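Succinate-semialdehyde dehydrogenase (NAD(P)(+)) (Marinobacter aquaeolei, PDB 3RH9) probably catalyses the oxidation of succinate semialdehyde to succinate with a nicotinamide cofactor. Local coordinates at residues Q249-A261 with A459-E473. Numbering follows the deposited sequence.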
loop_
_atom_site.group_PDB
_atom_site.type_symbol
_atom_site.label_atom_id
_atom_site.label_comp_id
_atom_site.label_asym_id
_atom_site.label_seq_id
_atom_site.Cartn_x
_atom_site.Cartn_y
_atom_site.Cartn_z
ATOM N N GLN A 249 3.889 13.167 -5.013
ATOM C CA GLN A 249 5.019 12.260 -5.162
ATOM C C GLN A 249 4.593 10.809 -5.173
ATOM O O GLN A 249 5.419 9.926 -5.424
ATOM C CB GLN A 249 6.039 12.478 -4.063
ATOM C CG GLN A 249 6.674 13.843 -4.108
ATOM C CD GLN A 249 7.924 13.897 -3.268
ATOM O OE1 GLN A 249 8.783 12.995 -3.332
ATOM N NE2 GLN A 249 8.040 14.958 -2.466
ATOM N N VAL A 250 3.309 10.572 -4.905
ATOM C CA VAL A 250 2.783 9.219 -4.789
ATOM C C VAL A 250 3.599 8.455 -3.742
ATOM O O VAL A 250 4.099 7.380 -3.998
ATOM C CB VAL A 250 2.831 8.478 -6.141
ATOM C CG1 VAL A 250 1.970 7.243 -6.100
ATOM C CG2 VAL A 250 2.378 9.378 -7.255
ATOM N N LYS A 251 3.743 9.024 -2.555
ATOM C CA LYS A 251 4.579 8.407 -1.552
ATOM C C LYS A 251 3.993 7.084 -1.083
ATOM O O LYS A 251 2.785 6.917 -0.973
ATOM C CB LYS A 251 4.779 9.342 -0.367
ATOM C CG LYS A 251 5.930 10.328 -0.506
ATOM C CD LYS A 251 6.461 10.705 0.870
ATOM C CE LYS A 251 6.765 12.192 1.004
ATOM N NZ LYS A 251 8.103 12.557 0.578
ATOM N N LYS A 252 4.864 6.137 -0.803
ATOM C CA LYS A 252 4.453 4.916 -0.139
ATOM C C LYS A 252 4.073 5.220 1.317
ATOM O O LYS A 252 4.849 5.810 2.056
ATOM C CB LYS A 252 5.581 3.887 -0.217
ATOM C CG LYS A 252 5.298 2.617 0.530
ATOM C CD LYS A 252 6.162 1.468 0.011
ATOM C CE LYS A 252 5.761 0.189 0.690
ATOM N NZ LYS A 252 6.573 -0.939 0.222
ATOM N N LEU A 253 2.865 4.840 1.722
ATOM C CA LEU A 253 2.415 5.067 3.105
ATOM C C LEU A 253 2.005 3.787 3.834
ATOM O O LEU A 253 1.377 2.909 3.260
ATOM C CB LEU A 253 1.240 6.045 3.140
ATOM C CG LEU A 253 1.365 7.363 2.373
ATOM C CD1 LEU A 253 -0.006 8.070 2.273
ATOM C CD2 LEU A 253 2.406 8.257 3.025
ATOM N N ALA A 254 2.387 3.679 5.097
ATOM C CA ALA A 254 1.774 2.700 5.991
ATOM C C ALA A 254 0.974 3.486 7.006
ATOM O O ALA A 254 1.494 4.412 7.628
ATOM C CB ALA A 254 2.816 1.836 6.689
ATOM N N LEU A 255 -0.295 3.119 7.165
ATOM C CA LEU A 255 -1.218 3.898 7.987
ATOM C C LEU A 255 -1.956 3.018 8.973
ATOM O O LEU A 255 -2.686 2.088 8.596
ATOM C CB LEU A 255 -2.228 4.643 7.117
ATOM C CG LEU A 255 -1.716 5.690 6.132
ATOM C CD1 LEU A 255 -2.882 6.357 5.421
ATOM C CD2 LEU A 255 -0.870 6.702 6.852
ATOM N N GLU A 256 -1.752 3.313 10.249
ATOM C CA GLU A 256 -2.520 2.666 11.284
ATOM C C GLU A 256 -3.303 3.760 11.989
ATOM O O GLU A 256 -2.753 4.511 12.791
ATOM C CB GLU A 256 -1.602 1.931 12.244
ATOM C CG GLU A 256 -2.307 0.797 12.954
ATOM C CD GLU A 256 -1.453 0.166 14.034
ATOM O OE1 GLU A 256 -1.787 0.340 15.242
ATOM O OE2 GLU A 256 -0.442 -0.493 13.666
ATOM N N LEU A 257 -4.583 3.866 11.670
ATOM C CA LEU A 257 -5.361 4.994 12.132
ATOM C C LEU A 257 -6.426 4.585 13.162
ATOM O O LEU A 257 -6.235 3.629 13.918
ATOM C CB LEU A 257 -5.987 5.696 10.930
ATOM C CG LEU A 257 -5.060 5.978 9.738
ATOM C CD1 LEU A 257 -5.866 6.364 8.487
ATOM C CD2 LEU A 257 -4.023 7.052 10.057
ATOM N N GLY A 258 -7.548 5.300 13.190
ATOM C CA GLY A 258 -8.592 5.029 14.165
ATOM C C GLY A 258 -9.277 3.679 14.012
ATOM O O GLY A 258 -9.148 3.009 12.978
ATOM N N GLY A 259 -10.002 3.268 15.048
ATOM C CA GLY A 259 -10.799 2.054 14.978
ATOM C C GLY A 259 -12.044 2.204 15.821
ATOM O O GLY A 259 -12.164 3.174 16.564
ATOM N N ASN A 260 -12.964 1.252 15.712
ATOM C CA ASN A 260 -14.178 1.223 16.530
ATOM C C ASN A 260 -14.468 -0.237 16.833
ATOM O O ASN A 260 -15.390 -0.837 16.266
ATOM C CB ASN A 260 -15.351 1.865 15.785
ATOM C CG ASN A 260 -16.542 2.148 16.679
ATOM O OD1 ASN A 260 -16.897 1.345 17.526
ATOM N ND2 ASN A 260 -17.177 3.298 16.479
ATOM N N ALA A 261 -13.668 -0.814 17.725
ATOM C CA ALA A 261 -13.692 -2.254 17.962
ATOM C C ALA A 261 -14.976 -2.764 18.623
ATOM O O ALA A 261 -15.377 -2.278 19.682
ATOM C CB ALA A 261 -12.456 -2.688 18.765
ATOM N N ALA A 459 -11.290 2.145 6.607
ATOM C CA ALA A 459 -10.647 3.437 6.834
ATOM C C ALA A 459 -9.725 3.428 8.042
ATOM O O ALA A 459 -9.245 4.480 8.493
ATOM C CB ALA A 459 -11.684 4.515 6.991
ATOM N N SER A 460 -9.481 2.240 8.577
ATOM C CA SER A 460 -8.571 2.096 9.709
ATOM C C SER A 460 -7.119 2.076 9.254
ATOM O O SER A 460 -6.228 2.036 10.085
ATOM C CB SER A 460 -8.874 0.826 10.497
ATOM O OG SER A 460 -9.991 1.005 11.323
ATOM N N GLY A 461 -6.876 2.089 7.945
ATOM C CA GLY A 461 -5.513 2.247 7.468
ATOM C C GLY A 461 -5.052 1.503 6.228
ATOM O O GLY A 461 -5.848 1.033 5.417
ATOM N N ILE A 462 -3.739 1.416 6.086
ATOM C CA ILE A 462 -3.119 0.826 4.919
ATOM C C ILE A 462 -1.861 0.111 5.364
ATOM O O ILE A 462 -0.995 0.717 5.998
ATOM C CB ILE A 462 -2.730 1.918 3.907
ATOM C CG1 ILE A 462 -3.987 2.540 3.295
ATOM C CG2 ILE A 462 -1.842 1.357 2.813
ATOM C CD1 ILE A 462 -4.636 1.680 2.266
ATOM N N GLY A 463 -1.752 -1.171 5.044
ATOM C CA GLY A 463 -0.551 -1.915 5.363
ATOM C C GLY A 463 -0.649 -2.653 6.680
ATOM O O GLY A 463 -1.619 -2.496 7.429
ATOM N N ARG A 464 0.371 -3.459 6.956
ATOM C CA ARG A 464 0.405 -4.314 8.135
ATOM C C ARG A 464 1.736 -4.185 8.845
ATOM O O ARG A 464 2.782 -4.082 8.209
ATOM C CB ARG A 464 0.217 -5.780 7.733
ATOM C CG ARG A 464 -1.169 -6.130 7.203
ATOM C CD ARG A 464 -2.265 -5.857 8.232
ATOM N NE ARG A 464 -3.557 -6.208 7.671
ATOM C CZ ARG A 464 -4.386 -5.353 7.075
ATOM N NH1 ARG A 464 -4.091 -4.057 6.978
ATOM N NH2 ARG A 464 -5.529 -5.808 6.576
ATOM N N GLU A 465 1.697 -4.201 10.169
ATOM C CA GLU A 465 2.909 -4.238 10.968
ATOM C C GLU A 465 2.935 -5.572 11.687
ATOM O O GLU A 465 1.890 -6.110 12.043
ATOM C CB GLU A 465 2.925 -3.093 11.975
ATOM C CG GLU A 465 2.991 -1.720 11.330
ATOM C CD GLU A 465 3.034 -0.574 12.344
ATOM O OE1 GLU A 465 2.411 -0.723 13.431
ATOM O OE2 GLU A 465 3.674 0.470 12.045
ATOM N N GLY A 466 4.131 -6.103 11.905
ATOM C CA GLY A 466 4.290 -7.383 12.571
ATOM C C GLY A 466 4.205 -8.561 11.617
ATOM O O GLY A 466 3.714 -8.437 10.489
ATOM N N GLY A 467 4.687 -9.709 12.074
ATOM C CA GLY A 467 4.747 -10.893 11.241
ATOM C C GLY A 467 5.561 -10.666 9.981
ATOM O O GLY A 467 6.330 -9.720 9.886
ATOM N N LEU A 468 5.365 -11.536 9.005
ATOM C CA LEU A 468 6.054 -11.462 7.729
ATOM C C LEU A 468 5.768 -10.181 6.999
ATOM O O LEU A 468 6.680 -9.455 6.636
ATOM C CB LEU A 468 5.578 -12.582 6.823
ATOM C CG LEU A 468 6.557 -12.874 5.692
ATOM C CD1 LEU A 468 7.568 -13.900 6.202
ATOM C CD2 LEU A 468 5.830 -13.372 4.426
ATOM N N GLU A 469 4.492 -9.925 6.734
ATOM C CA GLU A 469 4.149 -8.787 5.896
ATOM C C GLU A 469 4.725 -7.498 6.475
ATOM O O GLU A 469 5.136 -6.606 5.728
ATOM C CB GLU A 469 2.640 -8.706 5.549
ATOM C CG GLU A 469 1.690 -9.422 6.478
ATOM C CD GLU A 469 1.717 -10.943 6.331
ATOM O OE1 GLU A 469 1.060 -11.476 5.403
ATOM O OE2 GLU A 469 2.379 -11.621 7.165
ATOM N N GLY A 470 4.804 -7.425 7.802
ATOM C CA GLY A 470 5.410 -6.275 8.449
ATOM C C GLY A 470 6.877 -6.087 8.079
ATOM O O GLY A 470 7.365 -4.962 7.937
ATOM N N LEU A 471 7.594 -7.196 7.939
ATOM C CA LEU A 471 8.991 -7.147 7.523
ATOM C C LEU A 471 9.136 -6.571 6.122
ATOM O O LEU A 471 10.182 -6.044 5.792
ATOM C CB LEU A 471 9.615 -8.542 7.552
ATOM C CG LEU A 471 10.245 -9.059 8.842
ATOM C CD1 LEU A 471 10.359 -10.564 8.770
ATOM C CD2 LEU A 471 11.620 -8.428 9.047
ATOM N N PHE A 472 8.085 -6.669 5.314
ATOM C CA PHE A 472 8.128 -6.187 3.930
ATOM C C PHE A 472 7.595 -4.768 3.722
ATOM O O PHE A 472 7.467 -4.318 2.588
ATOM C CB PHE A 472 7.402 -7.154 2.981
ATOM C CG PHE A 472 8.206 -8.365 2.637
ATOM C CD1 PHE A 472 8.234 -9.453 3.482
ATOM C CD2 PHE A 472 8.951 -8.411 1.472
ATOM C CE1 PHE A 472 8.985 -10.559 3.174
ATOM C CE2 PHE A 472 9.703 -9.521 1.157
ATOM C CZ PHE A 472 9.723 -10.590 2.013
ATOM N N GLU A 473 7.288 -4.068 4.801
ATOM C CA GLU A 473 6.740 -2.729 4.676
ATOM C C GLU A 473 7.754 -1.743 4.110
ATOM O O GLU A 473 7.445 -0.983 3.190
ATOM C CB GLU A 473 6.245 -2.234 6.034
ATOM C CG GLU A 473 4.941 -2.875 6.494
ATOM C CD GLU A 473 3.726 -2.051 6.099
ATOM O OE1 GLU A 473 3.555 -1.757 4.880
ATOM O OE2 GLU A 473 2.949 -1.693 7.023
HETATM O O HOH W 1 -3.006 -0.474 9.075
#
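L255 and I462 pair antiparallel at the edge of the Rossmann-like sheet of the cofactor-binding domain of aldehyde dehydrogenases, where the short strand 461-462 lies alongside strand 252-256, which ends in the predicted active-site residue E256. The hydrogen-bonded pair is closed by L255 N to I462 O and I462 N to L255 O, both 2.8 Å. Two residues on, L257 N gives a further bond to S460 O (2.9 Å). G461 sits opposite E256, its CA close to L255 O in a CA-H...O contact; its positive phi of 144° is a conformation that glycine adopts readily. L255 O also accepts from a water that bridges to G463 O, tying the turn after the short strand back to the sheet.

On the face of L255 and I462, the two CB atoms lie 4.2 Å apart, and the CG2 methyl of I462 reaches L253 O. The branched aliphatic chains of L253 and L255 suit their place under I243 of helix 236-245, whereas I462 packs on K251 of the second subunit. At the other end K252, its CG anti to the backbone N (chi1 176°) and the chain extended beyond, reaches across so that NZ meets E473 O at 3.1 Å, just beyond helix 467-471, with a weak second bond to V475 O.

On the opposite face from L255, the extended chain of E256 carries OE2 to 2.9 Å from E465 OE1, the carboxylate planes turned 81° apart. These are two acceptors, not a hydrogen bond as modelled. E465 OE2 has its own partner in a salt bridge with K167, which holds the E465 carboxylate beside E256, while K166 of the same helix, 162-174, touches both glutamate chains.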